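Local structure of UDP-glucose 4-epimerase (Campylobacter jejuni subsp. jejuni serotype O:2, 7K3P) at residues L121-T124 and C125-G129; F245-V248 and D249-S252. The protein interconverts UDP-glucose and UDP-galactose, and probably their N-acetylated counterparts, by inverting the sugar at C4 with bound NAD. The protein carries 2 engineered substitutions. All coordinates share one frame; numbering follows the deposited sequence.

Contact 1: residues L121-T124 and C125-G129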
loop_
_atom_site.group_PDB
_atom_site.type_symbol
_atom_site.label_atom_id
_atom_site.label_comp_id
_atom_site.label_asym_id
_atom_site.label_seq_id
_atom_site.Cartn_x
_atom_site.Cartn_y
_atom_site.Cartn_z
ATOM N N LEU A 121 -9.930 -8.952 1.500
ATOM C CA LEU A 121 -11.225 -8.731 2.142
ATOM C C LEU A 121 -12.060 -7.739 1.344
ATOM O O LEU A 121 -13.249 -7.960 1.106
ATOM C CB LEU A 121 -11.012 -8.240 3.573
ATOM C CG LEU A 121 -12.135 -8.340 4.595
ATOM C CD1 LEU A 121 -12.746 -9.730 4.635
ATOM C CD2 LEU A 121 -11.588 -7.970 5.977
ATOM N N ILE A 122 -11.443 -6.643 0.923
ATOM C CA ILE A 122 -12.154 -5.644 0.126
ATOM C C ILE A 122 -12.595 -6.204 -1.219
ATOM O O ILE A 122 -13.756 -6.010 -1.628
ATOM C CB ILE A 122 -11.315 -4.368 -0.075
ATOM C CG1 ILE A 122 -11.111 -3.661 1.270
ATOM C CG2 ILE A 122 -11.984 -3.426 -1.088
ATOM C CD1 ILE A 122 -9.905 -2.667 1.268
ATOM N N GLU A 123 -11.690 -6.894 -1.917
ATOM C CA GLU A 123 -12.079 -7.507 -3.189
ATOM C C GLU A 123 -13.278 -8.434 -3.005
ATOM O O GLU A 123 -14.204 -8.429 -3.817
ATOM C CB GLU A 123 -10.930 -8.278 -3.838
ATOM C CG GLU A 123 -11.350 -8.887 -5.182
ATOM C CD GLU A 123 -10.204 -9.577 -5.895
ATOM O OE1 GLU A 123 -9.717 -10.601 -5.375
ATOM O OE2 GLU A 123 -9.796 -9.087 -6.971
ATOM N N THR A 124 -13.261 -9.205 -1.920
ATOM C CA THR A 124 -14.335 -10.145 -1.603
ATOM C C THR A 124 -15.656 -9.414 -1.284
ATOM O O THR A 124 -16.736 -9.859 -1.693
ATOM C CB THR A 124 -13.925 -11.052 -0.424
ATOM O OG1 THR A 124 -12.815 -11.870 -0.824
ATOM C CG2 THR A 124 -15.072 -11.949 -0.001
ATOM N N CYS A 125 -15.573 -8.299 -0.551
ATOM C CA CYS A 125 -16.761 -7.480 -0.289
ATOM C C CYS A 125 -17.383 -7.068 -1.608
ATOM O O CYS A 125 -18.592 -7.203 -1.810
ATOM C CB CYS A 125 -16.420 -6.229 0.567
ATOM S SG CYS A 125 -16.109 -6.644 2.273
ATOM N N LEU A 126 -16.548 -6.591 -2.519
ATOM C CA LEU A 126 -17.021 -6.111 -3.812
ATOM C C LEU A 126 -17.680 -7.225 -4.635
ATOM O O LEU A 126 -18.669 -6.989 -5.337
ATOM C CB LEU A 126 -15.863 -5.501 -4.610
ATOM C CG LEU A 126 -15.329 -4.120 -4.202
ATOM C CD1 LEU A 126 -14.049 -3.776 -4.984
ATOM C CD2 LEU A 126 -16.399 -3.035 -4.428
ATOM N N GLN A 127 -17.126 -8.435 -4.550
ATOM C CA GLN A 127 -17.599 -9.549 -5.368
ATOM C C GLN A 127 -18.907 -10.127 -4.849
ATOM O O GLN A 127 -19.654 -10.731 -5.599
ATOM C CB GLN A 127 -16.520 -10.646 -5.463
ATOM C CG GLN A 127 -15.397 -10.276 -6.439
ATOM C CD GLN A 127 -14.239 -11.272 -6.441
ATOM O OE1 GLN A 127 -14.133 -12.140 -5.565
ATOM N NE2 GLN A 127 -13.354 -11.134 -7.422
ATOM N N THR A 128 -19.165 -9.944 -3.561
ATOM C CA THR A 128 -20.294 -10.583 -2.893
ATOM C C THR A 128 -21.335 -9.590 -2.352
ATOM O O THR A 128 -22.178 -9.963 -1.526
ATOM C CB THR A 128 -19.814 -11.470 -1.745
ATOM O OG1 THR A 128 -19.151 -10.661 -0.762
ATOM C CG2 THR A 128 -18.839 -12.532 -2.276
ATOM N N GLY A 129 -21.266 -8.337 -2.804
ATOM C CA GLY A 129 -22.261 -7.333 -2.440
ATOM C C GLY A 129 -22.240 -6.810 -1.006
ATOM O O GLY A 129 -23.276 -6.360 -0.470
#

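Contact 2: residues F245-V248 and D249-S252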
loop_
_atom_site.group_PDB
_atom_site.type_symbol
_atom_site.label_atom_id
_atom_site.label_comp_id
_atom_site.label_asym_id
_atom_site.label_seq_id
_atom_site.Cartn_x
_atom_site.Cartn_y
_atom_site.Cartn_z
ATOM N N PHE A 245 -6.496 9.939 24.593
ATOM C CA PHE A 245 -6.806 8.555 24.975
ATOM C C PHE A 245 -8.311 8.325 24.889
ATOM O O PHE A 245 -9.091 9.277 24.956
ATOM C CB PHE A 245 -6.326 8.274 26.401
ATOM C CG PHE A 245 -4.908 8.668 26.633
ATOM C CD1 PHE A 245 -3.871 7.816 26.263
ATOM C CD2 PHE A 245 -4.602 9.900 27.193
ATOM C CE1 PHE A 245 -2.551 8.185 26.455
ATOM C CE2 PHE A 245 -3.286 10.278 27.392
ATOM C CZ PHE A 245 -2.255 9.415 27.022
ATOM N N ILE A 246 -8.731 7.072 24.741
ATOM C CA ILE A 246 -10.161 6.805 24.625
ATOM C C ILE A 246 -10.577 5.508 25.323
ATOM O O ILE A 246 -9.818 4.526 25.357
ATOM C CB ILE A 246 -10.625 6.820 23.153
ATOM C CG1 ILE A 246 -12.151 6.877 23.076
ATOM C CG2 ILE A 246 -10.057 5.603 22.384
ATOM C CD1 ILE A 246 -12.657 7.314 21.711
ATOM N N HIS A 247 -11.779 5.518 25.895
ATOM C CA HIS A 247 -12.310 4.341 26.582
ATOM C C HIS A 247 -12.705 3.279 25.549
ATOM O O HIS A 247 -13.261 3.604 24.508
ATOM C CB HIS A 247 -13.518 4.729 27.442
ATOM C CG HIS A 247 -13.965 3.649 28.371
ATOM N ND1 HIS A 247 -14.765 2.602 27.966
ATOM C CD2 HIS A 247 -13.720 3.448 29.687
ATOM C CE1 HIS A 247 -14.997 1.803 28.993
ATOM N NE2 HIS A 247 -14.371 2.291 30.047
ATOM N N VAL A 248 -12.418 2.013 25.842
ATOM C CA VAL A 248 -12.701 0.944 24.876
ATOM C C VAL A 248 -14.176 0.899 24.460
ATOM O O VAL A 248 -14.493 0.538 23.323
ATOM C CB VAL A 248 -12.228 -0.445 25.382
ATOM C CG1 VAL A 248 -12.976 -0.844 26.661
ATOM C CG2 VAL A 248 -12.416 -1.507 24.296
ATOM N N ASP A 249 -15.081 1.285 25.359
ATOM C CA ASP A 249 -16.507 1.216 25.031
ATOM C C ASP A 249 -16.961 2.409 24.190
ATOM O O ASP A 249 -17.980 2.335 23.498
ATOM C CB ASP A 249 -17.370 1.050 26.303
ATOM C CG ASP A 249 -17.322 -0.372 26.868
ATOM O OD1 ASP A 249 -17.457 -1.336 26.078
ATOM O OD2 ASP A 249 -17.127 -0.524 28.096
ATOM N N ASP A 250 -16.191 3.498 24.242
ATOM C CA ASP A 250 -16.474 4.699 23.450
ATOM C C ASP A 250 -15.952 4.593 22.021
ATOM O O ASP A 250 -16.575 5.092 21.067
ATOM C CB ASP A 250 -15.870 5.940 24.125
ATOM C CG ASP A 250 -16.667 6.393 25.344
ATOM O OD1 ASP A 250 -17.889 6.138 25.374
ATOM O OD2 ASP A 250 -16.075 7.002 26.266
ATOM N N ILE A 251 -14.781 3.986 21.858
ATOM C CA ILE A 251 -14.331 3.711 20.489
ATOM C C ILE A 251 -15.247 2.618 19.922
ATOM O O ILE A 251 -15.602 2.642 18.746
ATOM C CB ILE A 251 -12.828 3.324 20.419
ATOM C CG1 ILE A 251 -12.416 3.001 18.980
ATOM C CG2 ILE A 251 -12.509 2.169 21.358
ATOM C CD1 ILE A 251 -12.693 4.137 18.018
ATOM N N SER A 252 -15.657 1.683 20.776
ATOM C CA SER A 252 -16.583 0.642 20.328
ATOM C C SER A 252 -17.874 1.262 19.801
ATOM O O SER A 252 -18.296 0.950 18.693
ATOM C CB SER A 252 -16.868 -0.374 21.434
ATOM O OG SER A 252 -15.763 -1.236 21.615
#

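Contact 1: residues L121-T124 and C125-G129
Thr128 OG1 donates to the carbonyl of Thr124 at the C-terminal end of helix 107-127, a Rossmann-domain helix, with OG1 to Thr124 O at 2.7 Å. The hydroxyl reaches back because chi1 of 62° sets OG1 between its own backbone N and carbonyl carbon. It comes in tilted 32° from the plane of the carbonyl it binds. Two weak bonds, from the amides of Gln127 and Thr128, end on the same oxygen, so it has one strong partner, the hydroxyl, and two weak ones at the end of the helix. Behind it the helix is regular: Cys125 N bonds to Leu121 O and Leu126 N to Ile122 O, at 2.9 Å and 3.0 Å. The hydroxyl of Thr124 itself turns back to Asn120 O.

Outside the backbone, Glu123 and Gln127 share one side of the helix. The amide plane of Gln127 lies nearly parallel to the carboxylate of Glu123, 8° apart, with NE2 3.8 Å from Glu123 CG, a van der Waals approach. Next round the helix, Ile122 and Leu126 pack on helix 161-179, and both also meet Leu108 of the second subunit, so this ridge belongs to the dimer contact. Leu121, Thr124 and Thr128 rest on Phe83 of helix 76-86. Between Ile122 and Leu126 the touch is loose, methyl CG2 of Ile122 standing 4.4 Å from CD1 of Leu126.

Contact 2: residues F245-V248 and D249-S252
The imidazole of His247 and the carboxylate of Asp249 run alongside each other in the same direction, their planes turned 32° from each other. CE1 of the ring comes 3.3 Å from Asp249 OD2, a close approach; the hydrogen bond of this oxygen is to a glycerol molecule, probably left by the crystallisation liquor. What fixes the ring is its other near atom: ND1 accepts the amide of Asp249, with Asp249 N to His247 ND1 at 2.9 Å. The bond is fairly straight at the hydrogen (161°), though the donor sits somewhat out of the ring plane. With CG anti to the backbone N (chi1 -169°), the imidazole is carried alongside the first turn.

Asp250 comes up on His247 differently, its OD2 lying 3.6 Å from the CB carbon of the histidine. The same oxygen takes the hydroxyl of Tyr274 and the amide of Tyr327, while OD1 takes the amide of Lys326; these bonds pin the buried carboxylate.

On the apolar side Ile246 lies across Ile251, nearly perpendicular to it, its CG2 4.1 Å from Ile251 CB. Its CG1 lies 4.0 Å from the CB of Asp250.

Farther along, Ser252 folds its hydroxyl back, OG to Val248 O being 2.8 Å. The amide of Ser252 reaches that oxygen from the opposite face, and OG also bonds to Thr32 OG1 of helix 27-37. His247 O in turn accepts from both Asp250 N and Ile251 N.

The bond from Asp249 N to ND1 makes His247 the N-cap of helix 248-261, a histidine cap around which the other contacts pack the junction between strand 242-246 and the helix.

Contact 1 finishes a helix and contact 2 begins one, both in a protein of the NAD-dependent epimerase/dehydratase family. They do not meet: their centres stand about 29 Å apart and their nearest atoms about 17 Å. Bound NAD gives them a common reference, lying about 8 Å from the side chain of Leu121 in contact 1 and about 7 Å from that of Ile246 in contact 2. Contact 1 lies toward the outside, its centre about 23 Å from the centre of the chain and against the second subunit, whereas the centre of contact 2 is about 8 Å from it. Contact 2 packs on helix 27-37, which starts within a probable glycine-rich (Rossmann-type) dinucleotide-binding motif.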